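Local coordinates for KLLA0C04147p (Kluyveromyces lactis, PDB 5H2A), which probably binds and transfers sterols as a full-length OSBP-family protein, of which this chain is the ankyrin-repeat domain, at residues F51-L55 against I70-W74; D87-Q91 against D119-L125; A103-G108 against M135-I141; F160-F164 against V198-F202. Numbering follows the deposited sequence.

Interaction 1. Residues F51-L55 against I70-W74; sequences FELIL and IVQNW
A helix-turn-helix unit is held together by the few apolar side chains that face across it, and this pair, consistent with the repeating unit of an ankyrin fold, illustrates the rule. F51-L55 carries the chain out of one helix and into helix 54-61, while I70-W74 is the last turn of helix 64-74, with W74 N hydrogen-bonded to I70 O at 2.9 Å. F51 starts a type I turn that ends at I54, whose N lies 3.1 Å from F51 O. A t chi1 brings F51 CZ over one face of W74: F51 CE1 is 4.0 Å from W74 CZ3, and the phenyl and six-membered indole centroids are 5.6 Å apart with planes at 38°, an oblique pair. E52 and L53 fill the turn, L53 as N-cap of helix 54-61. I54 directs its CA-CB bond toward the partner and, with chi1 m, sets CD1 4.0 Å from W74 CZ3 and CG2 4.1 Å from I70 CD1. L55 completes the seam: its CA is the closest to the other segment, 7.3 Å from I70 CA, and its CD1 lies 4.1 Å from I70 CG2 and 4.0 Å from V71 CG2. No hydrogen bond crosses; the contact is wholly apolar and buried. Helix 28-38 covers one flank, through L31, C32 and I35, and I86 of the following loop meets F51, I54 and W74.

Interaction 2. Residues D87-Q91 against D119-L125; sequences DVNKQ and DINDCIL
Loops can be joined through a single side-chain amide, and here, consistent with the inter-repeat loops of an ankyrin fold, an asparagine does the joining. Neither segment forms helix or strand; their end-to-end directions (CA 88 to 91 against CA 119 to 125) are 20° apart, with N89 CA 6.4 Å from N121 CA. In D87-Q91 a type I turn (K90 N to D87 O, 2.9 Å) is reinforced by an Asx turn, N89 N to D87 OD1 at 2.9 Å, which presents the N89 side chain to the neighbouring loop. D119 opens that loop: its O accepts from N89 ND2 at 2.9 Å, while its carboxylate pairs with K77. I120 follows, with CD1 3.8 Å from V88 CG2. N121 N then donates to N89 OD1 at 2.8 Å, so one amide reads the backbone on both sides of I120. N121 OD1 accepts from C123 N (2.9 Å) in a second Asx turn within the type I turn N121-I124. I124 returns toward the partner, its CD1 3.6 Å from N89 CB. I124 CG2 is 3.4 Å from Q91 NE2, an atom hydrogen-bonded to G95 O. A water finishes the bridge, donating to N89 OD1 at 2.7 Å and to N121 O at 2.9 Å.

Interaction 3. Residues A103-G108 against M135-I141; sequences AFQSRG and MCKNLNI
The turn between helices 98-104 and 108-115 lies here against the loop that enters helix 139-165, consistent with the packing of consecutive ankyrin repeats. A103 and F104 end helix 98-104; the chain leaves it in a Schellman motif at S106, whose positive phi (57°) reverses the direction, S106 N reaching A103 O at 3.1 Å. R107 then sits at the N-cap position of helix 108-115, which G108 begins. Opposite, M135-K137 leads to N138, the N-cap of helix 139-165, its OD1 accepting from I141 N at 2.9 Å. The backbones come closest between F104 and M135 (CA atoms 4.8 Å apart) and between A103 and C136 (5.0 Å), widening to 6.2 Å for S106 and N138. At the tight end F104 CA makes a CA-H...O contact of 3.5 Å with M135 O. The side chains fill in around it: A103 CB lies 3.9 Å from C136 SG and 4.2 Å from M135 CB, and F104 CB is 4.0 Å from M135 CB. K137 extends along the surface until NZ stands 3.3 Å from F104 CE1. At the other end I141, with the largest covered area of its segment, sets CD1 against the turn, 3.4 Å from S106 C and 3.6 Å from G108 N. No direct hydrogen bond spans the pair; instead one water donates to A103 O (2.8 Å), accepts from N138 N (3.0 Å) and bonds S106 OG (2.7 Å).

Interaction 4. Residues F160-F164 against V198-F202; sequences FRQAF and VLHEF
Helices can be joined across a wide gap if their side chains are long enough. Here segments 160-164 and 198-202 run nearly parallel, crossing at -15°, yet their axes come no closer than 13.0 Å, and F164 CA and V198 CA, the nearest pair, are 8.6 Å apart. F164 contributes most to closing the space: its CA-CB bond points toward the partner and chi1 m lays the ring with one face to V198 CG1, with CZ 4.2 Å from V198 CG2 and CD1 3.8 Å from F202 CE2. The two phenyl rings form an oblique pair, centroids 5.7 Å apart. R161 reaches across beside it to E201 in a two-bonded salt bridge, R161 NH1 to E201 OE1 at 2.8 Å and R161 NH2 to E201 OE2 at 2.9 Å, and NH1 also lies 3.9 Å from V198 CG1. K205 is a second partner of E201. Such parallel helices are consistent with the inner helices of adjacent ankyrin repeats. Helix 169-176 meets F164 through L172, and helix 208-215 places I214 against F164, V198 and F202.

In the fold
The contacts are spread along an elongated, probably ankyrin-type helical array rather than converging on one site, and no ligand is present among them. Interactions 1 and 2 touch, their centres 13 Å apart: E52 OE1 forms a salt bridge with K90 NZ at 2.9 Å, and L55 CD2 packs on V88 CG2 at 4.1 Å, tying a helix pair to the following loop. Interactions 2 and 3 lie 17 Å apart between centres; their segments alternate along the chain, with helices 98-104 and 108-115 between the two loops of interaction 2. Helix 139-165 runs between interactions 3 and 4, whose centres lie 37 Å apart. Interactions 1 and 4 flank the chain's centre, their own centres 38 Å apart.

Interaction 1. Residues F51-L55 against I70-W74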
loop_
_atom_site.group_PDB
_atom_site.type_symbol
_atom_site.label_atom_id
_atom_site.label_comp_id
_atom_site.label_asym_id
_atom_site.label_seq_id
_atom_site.Cartn_x
_atom_site.Cartn_y
_atom_site.Cartn_z
ATOM N N PHE A 51 19.694 8.162 7.604
ATOM C CA PHE A 51 18.508 8.933 7.972
ATOM C C PHE A 51 17.226 8.150 7.699
ATOM O O PHE A 51 16.295 8.155 8.520
ATOM C CB PHE A 51 18.455 10.262 7.216
ATOM C CG PHE A 51 17.214 11.060 7.534
ATOM C CD1 PHE A 51 17.177 11.869 8.659
ATOM C CD2 PHE A 51 16.082 10.963 6.738
ATOM C CE1 PHE A 51 16.022 12.568 8.997
ATOM C CE2 PHE A 51 14.919 11.680 7.053
ATOM C CZ PHE A 51 14.892 12.484 8.182
ATOM N N GLU A 52 17.149 7.475 6.546
ATOM C CA GLU A 52 15.864 6.871 6.227
ATOM C C GLU A 52 15.557 5.627 7.072
ATOM O O GLU A 52 14.438 5.118 6.990
ATOM C CB GLU A 52 15.791 6.549 4.726
ATOM C CG GLU A 52 16.797 5.540 4.224
ATOM C CD GLU A 52 16.869 5.502 2.690
ATOM O OE1 GLU A 52 17.473 4.541 2.160
ATOM O OE2 GLU A 52 16.333 6.433 2.030
ATOM N N LEU A 53 16.483 5.165 7.908
ATOM C CA LEU A 53 16.232 4.068 8.832
ATOM C C LEU A 53 15.939 4.527 10.253
ATOM O O LEU A 53 15.849 3.682 11.145
ATOM C CB LEU A 53 17.439 3.112 8.858
ATOM C CG LEU A 53 17.790 2.400 7.540
ATOM C CD1 LEU A 53 19.036 1.531 7.678
ATOM C CD2 LEU A 53 16.607 1.570 7.063
ATOM N N ILE A 54 15.818 5.834 10.494
ATOM C CA ILE A 54 15.704 6.332 11.868
ATOM C C ILE A 54 14.513 5.708 12.578
ATOM O O ILE A 54 14.582 5.393 13.775
ATOM C CB ILE A 54 15.611 7.866 11.878
ATOM C CG1 ILE A 54 16.994 8.488 11.694
ATOM C CG2 ILE A 54 15.014 8.371 13.204
ATOM C CD1 ILE A 54 16.918 10.008 11.554
ATOM N N LEU A 55 13.396 5.514 11.860
ATOM C CA LEU A 55 12.261 4.883 12.529
ATOM C C LEU A 55 12.551 3.420 12.862
ATOM O O LEU A 55 12.095 2.922 13.899
ATOM C CB LEU A 55 10.988 5.011 11.680
ATOM C CG LEU A 55 9.661 4.640 12.339
ATOM C CD1 LEU A 55 9.476 5.328 13.692
ATOM C CD2 LEU A 55 8.492 5.001 11.388
ATOM N N ILE A 70 8.360 11.199 16.185
ATOM C CA ILE A 70 8.924 10.981 14.853
ATOM C C ILE A 70 7.813 10.684 13.853
ATOM O O ILE A 70 7.787 11.227 12.741
ATOM C CB ILE A 70 9.958 9.837 14.886
ATOM C CG1 ILE A 70 11.225 10.264 15.647
ATOM C CG2 ILE A 70 10.310 9.385 13.464
ATOM C CD1 ILE A 70 12.093 9.048 16.051
ATOM N N VAL A 71 6.884 9.801 14.232
ATOM C CA VAL A 71 5.799 9.422 13.325
ATOM C C VAL A 71 4.920 10.628 13.026
ATOM O O VAL A 71 4.587 10.906 11.866
ATOM C CB VAL A 71 4.979 8.261 13.920
ATOM C CG1 VAL A 71 3.654 8.090 13.147
ATOM C CG2 VAL A 71 5.809 6.957 13.932
ATOM N N GLN A 72 4.547 11.378 14.071
ATOM C CA GLN A 72 3.634 12.499 13.870
ATOM C C GLN A 72 4.278 13.605 13.042
ATOM O O GLN A 72 3.618 14.217 12.190
ATOM C CB GLN A 72 3.165 13.039 15.221
ATOM C CG GLN A 72 2.164 14.179 15.096
ATOM C CD GLN A 72 0.997 13.837 14.176
ATOM O OE1 GLN A 72 0.253 12.881 14.423
ATOM N NE2 GLN A 72 0.835 14.616 13.106
ATOM N N ASN A 73 5.563 13.872 13.260
ATOM C CA ASN A 73 6.191 15.046 12.653
ATOM C C ASN A 73 6.896 14.782 11.327
ATOM O O ASN A 73 7.039 15.722 10.528
ATOM C CB ASN A 73 7.178 15.666 13.634
ATOM C CG ASN A 73 6.475 16.264 14.831
ATOM O OD1 ASN A 73 5.572 17.083 14.673
ATOM N ND2 ASN A 73 6.826 15.806 16.021
ATOM N N TRP A 74 7.354 13.562 11.069
ATOM C CA TRP A 74 8.129 13.293 9.866
ATOM C C TRP A 74 7.517 12.288 8.890
ATOM O O TRP A 74 8.124 12.043 7.850
ATOM C CB TRP A 74 9.529 12.784 10.225
ATOM C CG TRP A 74 10.433 13.776 10.930
ATOM C CD1 TRP A 74 10.213 15.096 11.152
ATOM C CD2 TRP A 74 11.707 13.467 11.515
ATOM N NE1 TRP A 74 11.294 15.651 11.849
ATOM C CE2 TRP A 74 12.215 14.656 12.081
ATOM C CE3 TRP A 74 12.466 12.290 11.610
ATOM C CZ2 TRP A 74 13.456 14.706 12.729
ATOM C CZ3 TRP A 74 13.709 12.337 12.267
ATOM C CH2 TRP A 74 14.186 13.537 12.815
#

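Interaction 2. Residues D87-Q91 against D119-L125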
loop_
_atom_site.group_PDB
_atom_site.type_symbol
_atom_site.label_atom_id
_atom_site.label_comp_id
_atom_site.label_asym_id
_atom_site.label_seq_id
_atom_site.Cartn_x
_atom_site.Cartn_y
_atom_site.Cartn_z
ATOM N N ASP A 87 9.688 7.497 5.248
ATOM C CA ASP A 87 8.693 6.577 4.712
ATOM C C ASP A 87 8.401 5.510 5.764
ATOM O O ASP A 87 9.267 4.685 6.085
ATOM C CB ASP A 87 9.221 5.974 3.417
ATOM C CG ASP A 87 8.299 4.937 2.831
ATOM O OD1 ASP A 87 7.178 4.722 3.344
ATOM O OD2 ASP A 87 8.716 4.328 1.829
ATOM N N VAL A 88 7.172 5.513 6.286
ATOM C CA VAL A 88 6.806 4.588 7.358
ATOM C C VAL A 88 6.854 3.134 6.893
ATOM O O VAL A 88 6.904 2.213 7.719
ATOM C CB VAL A 88 5.419 4.998 7.908
ATOM C CG1 VAL A 88 4.306 4.724 6.877
ATOM C CG2 VAL A 88 5.128 4.297 9.223
ATOM N N ASN A 89 6.886 2.900 5.576
ATOM C CA ASN A 89 7.003 1.556 5.024
ATOM C C ASN A 89 8.384 1.259 4.449
ATOM O O ASN A 89 8.526 0.293 3.691
ATOM C CB ASN A 89 5.948 1.353 3.934
ATOM C CG ASN A 89 4.563 1.605 4.430
ATOM O OD1 ASN A 89 4.163 1.032 5.444
ATOM N ND2 ASN A 89 3.809 2.467 3.725
ATOM N N LYS A 90 9.388 2.081 4.759
ATOM C CA LYS A 90 10.770 1.812 4.340
ATOM C C LYS A 90 11.234 0.414 4.746
ATOM O O LYS A 90 11.103 0.001 5.901
ATOM C CB LYS A 90 11.698 2.871 4.958
ATOM C CG LYS A 90 13.200 2.618 4.749
ATOM C CD LYS A 90 13.608 2.707 3.283
ATOM C CE LYS A 90 15.122 2.431 3.134
ATOM N NZ LYS A 90 15.545 2.445 1.704
ATOM N N GLN A 91 11.828 -0.313 3.804
ATOM C CA GLN A 91 12.405 -1.616 4.103
ATOM C C GLN A 91 13.913 -1.499 4.295
ATOM O O GLN A 91 14.596 -0.850 3.493
ATOM C CB GLN A 91 12.096 -2.607 2.981
ATOM C CG GLN A 91 10.627 -2.991 2.880
ATOM C CD GLN A 91 10.395 -3.913 1.708
ATOM O OE1 GLN A 91 10.224 -3.452 0.585
ATOM N NE2 GLN A 91 10.441 -5.218 1.953
ATOM N N ASP A 119 -1.126 5.646 6.056
ATOM C CA ASP A 119 -0.366 5.144 4.916
ATOM C C ASP A 119 0.356 3.824 5.200
ATOM O O ASP A 119 1.135 3.362 4.355
ATOM C CB ASP A 119 0.644 6.206 4.463
ATOM C CG ASP A 119 -0.001 7.569 4.275
ATOM O OD1 ASP A 119 -1.099 7.612 3.693
ATOM O OD2 ASP A 119 0.564 8.586 4.732
ATOM N N ILE A 120 0.123 3.214 6.364
ATOM C CA ILE A 120 0.822 1.983 6.715
ATOM C C ILE A 120 0.506 0.914 5.677
ATOM O O ILE A 120 -0.588 0.872 5.106
ATOM C CB ILE A 120 0.434 1.499 8.124
ATOM C CG1 ILE A 120 1.484 0.530 8.676
ATOM C CG2 ILE A 120 -0.946 0.822 8.105
ATOM C CD1 ILE A 120 2.867 1.217 8.936
ATOM N N ASN A 121 1.484 0.067 5.393
ATOM C CA ASN A 121 1.257 -1.113 4.562
ATOM C C ASN A 121 1.718 -2.334 5.361
ATOM O O ASN A 121 2.907 -2.670 5.374
ATOM C CB ASN A 121 1.971 -0.998 3.217
ATOM C CG ASN A 121 1.608 -2.135 2.283
ATOM O OD1 ASN A 121 0.959 -3.094 2.694
ATOM N ND2 ASN A 121 2.046 -2.052 1.039
ATOM N N ASP A 122 0.763 -2.999 6.027
ATOM C CA ASP A 122 1.037 -4.208 6.787
ATOM C C ASP A 122 1.053 -5.468 5.921
ATOM O O ASP A 122 1.010 -6.578 6.482
ATOM C CB ASP A 122 0.024 -4.371 7.929
ATOM C CG ASP A 122 -1.406 -4.564 7.434
ATOM O OD1 ASP A 122 -1.702 -4.284 6.250
ATOM O OD2 ASP A 122 -2.245 -4.999 8.245
ATOM N N CYS A 123 1.120 -5.328 4.591
ATOM C CA CYS A 123 1.216 -6.475 3.686
ATOM C C CYS A 123 2.619 -6.704 3.143
ATOM O O CYS A 123 2.853 -7.702 2.447
ATOM C CB CYS A 123 0.243 -6.295 2.518
ATOM S SG CYS A 123 -1.473 -6.291 3.071
ATOM N N ILE A 124 3.567 -5.826 3.458
ATOM C CA ILE A 124 4.910 -5.922 2.888
ATOM C C ILE A 124 5.627 -7.167 3.399
ATOM O O ILE A 124 5.630 -7.462 4.605
ATOM C CB ILE A 124 5.694 -4.640 3.208
ATOM C CG1 ILE A 124 5.057 -3.468 2.446
ATOM C CG2 ILE A 124 7.165 -4.823 2.891
ATOM C CD1 ILE A 124 5.541 -2.101 2.870
ATOM N N LEU A 125 6.242 -7.914 2.473
ATOM C CA LEU A 125 7.022 -9.099 2.814
ATOM C C LEU A 125 8.478 -8.710 3.039
ATOM O O LEU A 125 9.053 -7.971 2.234
ATOM C CB LEU A 125 6.947 -10.138 1.688
ATOM C CG LEU A 125 5.535 -10.585 1.300
ATOM C CD1 LEU A 125 5.595 -11.672 0.218
ATOM C CD2 LEU A 125 4.831 -11.095 2.530
HETATM O O HOH W 1 4.957 -1.196 6.822
#

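Interaction 3. Residues A103-G108 against M135-I141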
loop_
_atom_site.group_PDB
_atom_site.type_symbol
_atom_site.label_atom_id
_atom_site.label_comp_id
_atom_site.label_asym_id
_atom_site.label_seq_id
_atom_site.Cartn_x
_atom_site.Cartn_y
_atom_site.Cartn_z
ATOM N N ALA A 103 6.532 -5.603 15.769
ATOM C CA ALA A 103 5.893 -6.899 16.012
ATOM C C ALA A 103 6.885 -7.912 16.579
ATOM O O ALA A 103 6.592 -8.617 17.555
ATOM C CB ALA A 103 5.292 -7.419 14.704
ATOM N N PHE A 104 8.058 -8.018 15.952
ATOM C CA PHE A 104 9.092 -8.953 16.402
ATOM C C PHE A 104 9.471 -8.723 17.861
ATOM O O PHE A 104 9.680 -9.681 18.617
ATOM C CB PHE A 104 10.323 -8.802 15.503
ATOM C CG PHE A 104 11.433 -9.774 15.819
ATOM C CD1 PHE A 104 11.298 -11.124 15.518
ATOM C CD2 PHE A 104 12.620 -9.329 16.384
ATOM C CE1 PHE A 104 12.335 -12.017 15.794
ATOM C CE2 PHE A 104 13.654 -10.216 16.668
ATOM C CZ PHE A 104 13.509 -11.560 16.371
ATOM N N GLN A 105 9.576 -7.462 18.271
ATOM C CA GLN A 105 9.980 -7.067 19.614
ATOM C C GLN A 105 8.830 -7.019 20.609
ATOM O O GLN A 105 9.058 -6.665 21.772
ATOM C CB GLN A 105 10.654 -5.684 19.572
ATOM C CG GLN A 105 11.969 -5.701 18.851
ATOM C CD GLN A 105 12.580 -4.311 18.696
ATOM O OE1 GLN A 105 12.993 -3.937 17.600
ATOM N NE2 GLN A 105 12.623 -3.545 19.781
ATOM N N SER A 106 7.610 -7.353 20.186
ATOM C CA SER A 106 6.437 -7.305 21.060
ATOM C C SER A 106 6.220 -5.917 21.660
ATOM O O SER A 106 5.857 -5.782 22.832
ATOM C CB SER A 106 6.532 -8.366 22.170
ATOM O OG SER A 106 6.593 -9.651 21.586
ATOM N N ARG A 107 6.411 -4.866 20.854
ATOM C CA ARG A 107 6.137 -3.501 21.318
ATOM C C ARG A 107 4.704 -3.159 20.916
ATOM O O ARG A 107 4.436 -2.522 19.897
ATOM C CB ARG A 107 7.155 -2.509 20.755
ATOM C CG ARG A 107 8.606 -2.815 21.172
ATOM C CD ARG A 107 9.534 -1.578 20.957
ATOM N NE ARG A 107 9.170 -0.463 21.831
ATOM C CZ ARG A 107 9.838 0.679 21.889
ATOM N NH1 ARG A 107 10.905 0.847 21.122
ATOM N NH2 ARG A 107 9.447 1.641 22.708
ATOM N N GLY A 108 3.759 -3.622 21.744
ATOM C CA GLY A 108 2.355 -3.496 21.397
ATOM C C GLY A 108 1.925 -2.060 21.169
ATOM O O GLY A 108 1.148 -1.774 20.262
ATOM N N MET A 135 5.823 -11.844 12.264
ATOM C CA MET A 135 6.995 -11.696 13.134
ATOM C C MET A 135 6.654 -11.828 14.612
ATOM O O MET A 135 7.571 -11.928 15.436
ATOM C CB MET A 135 7.665 -10.319 12.919
ATOM C CG MET A 135 7.993 -9.997 11.481
ATOM S SD MET A 135 9.328 -11.033 10.861
ATOM C CE MET A 135 10.789 -10.170 11.479
ATOM N N CYS A 136 5.367 -11.816 14.967
ATOM C CA CYS A 136 4.983 -11.767 16.370
ATOM C C CYS A 136 5.485 -12.984 17.122
ATOM O O CYS A 136 5.410 -14.111 16.636
ATOM C CB CYS A 136 3.466 -11.703 16.526
ATOM S SG CYS A 136 2.804 -10.067 16.068
ATOM N N LYS A 137 5.944 -12.734 18.340
ATOM C CA LYS A 137 6.204 -13.762 19.329
ATOM C C LYS A 137 5.137 -13.809 20.409
ATOM O O LYS A 137 5.084 -14.780 21.167
ATOM C CB LYS A 137 7.584 -13.522 19.944
ATOM C CG LYS A 137 8.694 -13.666 18.917
ATOM C CD LYS A 137 10.077 -13.399 19.510
ATOM C CE LYS A 137 11.176 -13.992 18.635
ATOM N NZ LYS A 137 10.688 -14.404 17.285
ATOM N N ASN A 138 4.286 -12.788 20.486
ATOM C CA ASN A 138 3.252 -12.659 21.506
ATOM C C ASN A 138 1.902 -12.770 20.801
ATOM O O ASN A 138 1.630 -12.020 19.858
ATOM C CB ASN A 138 3.407 -11.318 22.233
ATOM C CG ASN A 138 2.327 -11.054 23.289
ATOM O OD1 ASN A 138 1.218 -10.596 22.980
ATOM N ND2 ASN A 138 2.674 -11.293 24.554
ATOM N N LEU A 139 1.071 -13.716 21.237
ATOM C CA LEU A 139 -0.206 -13.937 20.557
ATOM C C LEU A 139 -1.124 -12.723 20.684
ATOM O O LEU A 139 -1.828 -12.371 19.731
ATOM C CB LEU A 139 -0.897 -15.186 21.108
ATOM C CG LEU A 139 -2.297 -15.500 20.538
ATOM C CD1 LEU A 139 -2.287 -15.644 19.018
ATOM C CD2 LEU A 139 -2.891 -16.756 21.204
ATOM N N ASN A 140 -1.167 -12.089 21.862
ATOM C CA ASN A 140 -2.079 -10.960 22.022
ATOM C C ASN A 140 -1.743 -9.853 21.034
ATOM O O ASN A 140 -2.641 -9.191 20.496
ATOM C CB ASN A 140 -2.042 -10.427 23.460
ATOM C CG ASN A 140 -2.872 -11.277 24.425
ATOM O OD1 ASN A 140 -3.850 -11.914 24.030
ATOM N ND2 ASN A 140 -2.484 -11.280 25.696
ATOM N N ILE A 141 -0.453 -9.646 20.765
ATOM C CA ILE A 141 -0.093 -8.631 19.778
ATOM C C ILE A 141 -0.524 -9.070 18.384
ATOM O O ILE A 141 -1.082 -8.276 17.617
ATOM C CB ILE A 141 1.413 -8.319 19.866
ATOM C CG1 ILE A 141 1.652 -7.536 21.162
ATOM C CG2 ILE A 141 1.880 -7.487 18.650
ATOM C CD1 ILE A 141 3.055 -7.127 21.399
HETATM O O HOH W 2 5.149 -10.095 19.374
#

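Interaction 4. Residues F160-F164 against V198-F202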
loop_
_atom_site.group_PDB
_atom_site.type_symbol
_atom_site.label_atom_id
_atom_site.label_comp_id
_atom_site.label_asym_id
_atom_site.label_seq_id
_atom_site.Cartn_x
_atom_site.Cartn_y
_atom_site.Cartn_z
ATOM N N PHE A 160 -14.768 1.282 -1.133
ATOM C CA PHE A 160 -14.680 0.825 -2.524
ATOM C C PHE A 160 -16.075 0.705 -3.138
ATOM O O PHE A 160 -16.344 1.230 -4.226
ATOM C CB PHE A 160 -13.945 -0.525 -2.548
ATOM C CG PHE A 160 -13.281 -0.890 -3.876
ATOM C CD1 PHE A 160 -12.681 0.060 -4.678
ATOM C CD2 PHE A 160 -13.178 -2.230 -4.250
ATOM C CE1 PHE A 160 -12.035 -0.317 -5.863
ATOM C CE2 PHE A 160 -12.536 -2.610 -5.423
ATOM C CZ PHE A 160 -11.965 -1.655 -6.229
ATOM N N ARG A 161 -16.985 0.032 -2.430
ATOM C CA ARG A 161 -18.359 -0.123 -2.911
ATOM C C ARG A 161 -19.038 1.232 -3.107
ATOM O O ARG A 161 -19.762 1.443 -4.092
ATOM C CB ARG A 161 -19.128 -1.004 -1.921
ATOM C CG ARG A 161 -20.584 -1.311 -2.274
ATOM C CD ARG A 161 -20.680 -2.143 -3.556
ATOM N NE ARG A 161 -21.046 -1.312 -4.704
ATOM C CZ ARG A 161 -21.356 -1.815 -5.892
ATOM N NH1 ARG A 161 -21.310 -3.135 -6.069
ATOM N NH2 ARG A 161 -21.705 -1.009 -6.887
ATOM N N GLN A 162 -18.794 2.173 -2.190
ATOM C CA GLN A 162 -19.356 3.515 -2.312
ATOM C C GLN A 162 -18.832 4.239 -3.551
ATOM O O GLN A 162 -19.586 4.939 -4.245
ATOM C CB GLN A 162 -19.037 4.319 -1.046
ATOM C CG GLN A 162 -19.822 5.624 -0.944
ATOM C CD GLN A 162 -21.330 5.395 -0.974
ATOM O OE1 GLN A 162 -21.853 4.530 -0.267
ATOM N NE2 GLN A 162 -22.033 6.164 -1.805
ATOM N N ALA A 163 -17.537 4.117 -3.831
ATOM C CA ALA A 163 -16.989 4.748 -5.023
ATOM C C ALA A 163 -17.618 4.179 -6.288
ATOM O O ALA A 163 -17.874 4.928 -7.238
ATOM C CB ALA A 163 -15.462 4.587 -5.069
ATOM N N PHE A 164 -17.867 2.860 -6.331
ATOM C CA PHE A 164 -18.597 2.300 -7.470
ATOM C C PHE A 164 -20.022 2.851 -7.528
ATOM O O PHE A 164 -20.514 3.199 -8.610
ATOM C CB PHE A 164 -18.639 0.766 -7.401
ATOM C CG PHE A 164 -17.353 0.096 -7.847
ATOM C CD1 PHE A 164 -16.941 0.177 -9.164
ATOM C CD2 PHE A 164 -16.577 -0.615 -6.945
ATOM C CE1 PHE A 164 -15.769 -0.437 -9.586
ATOM C CE2 PHE A 164 -15.399 -1.237 -7.350
ATOM C CZ PHE A 164 -14.993 -1.146 -8.669
ATOM N N VAL A 198 -18.396 -7.173 -9.520
ATOM C CA VAL A 198 -18.698 -5.854 -10.064
ATOM C C VAL A 198 -18.584 -5.871 -11.577
ATOM O O VAL A 198 -19.280 -5.112 -12.254
ATOM C CB VAL A 198 -17.840 -4.721 -9.448
ATOM C CG1 VAL A 198 -18.233 -4.491 -7.989
ATOM C CG2 VAL A 198 -16.327 -4.970 -9.603
ATOM N N LEU A 199 -17.755 -6.758 -12.145
ATOM C CA LEU A 199 -17.680 -6.783 -13.606
ATOM C C LEU A 199 -19.003 -7.244 -14.212
ATOM O O LEU A 199 -19.485 -6.638 -15.173
ATOM C CB LEU A 199 -16.517 -7.659 -14.084
ATOM C CG LEU A 199 -16.299 -7.702 -15.610
ATOM C CD1 LEU A 199 -16.034 -6.305 -16.240
ATOM C CD2 LEU A 199 -15.126 -8.650 -15.947
ATOM N N HIS A 200 -19.630 -8.291 -13.652
ATOM C CA HIS A 200 -20.967 -8.670 -14.123
ATOM C C HIS A 200 -21.953 -7.528 -13.946
ATOM O O HIS A 200 -22.774 -7.246 -14.833
ATOM C CB HIS A 200 -21.493 -9.882 -13.360
ATOM C CG HIS A 200 -20.735 -11.132 -13.634
ATOM N ND1 HIS A 200 -19.730 -11.574 -12.805
ATOM C CD2 HIS A 200 -20.828 -12.034 -14.638
ATOM C CE1 HIS A 200 -19.232 -12.697 -13.289
ATOM N NE2 HIS A 200 -19.884 -13.001 -14.396
ATOM N N GLU A 201 -21.920 -6.908 -12.766
ATOM C CA GLU A 201 -22.861 -5.852 -12.415
ATOM C C GLU A 201 -22.802 -4.705 -13.417
ATOM O O GLU A 201 -23.837 -4.247 -13.922
ATOM C CB GLU A 201 -22.549 -5.364 -10.993
ATOM C CG GLU A 201 -23.289 -4.101 -10.605
ATOM C CD GLU A 201 -22.831 -3.520 -9.266
ATOM O OE1 GLU A 201 -22.040 -4.176 -8.557
ATOM O OE2 GLU A 201 -23.263 -2.392 -8.941
ATOM N N PHE A 202 -21.595 -4.226 -13.727
ATOM C CA PHE A 202 -21.502 -3.074 -14.605
ATOM C C PHE A 202 -21.543 -3.437 -16.078
ATOM O O PHE A 202 -21.866 -2.569 -16.897
ATOM C CB PHE A 202 -20.255 -2.254 -14.258
ATOM C CG PHE A 202 -20.410 -1.521 -12.950
ATOM C CD1 PHE A 202 -21.111 -0.319 -12.901
ATOM C CD2 PHE A 202 -19.951 -2.080 -11.772
ATOM C CE1 PHE A 202 -21.305 0.344 -11.689
ATOM C CE2 PHE A 202 -20.145 -1.437 -10.541
ATOM C CZ PHE A 202 -20.821 -0.211 -10.504
#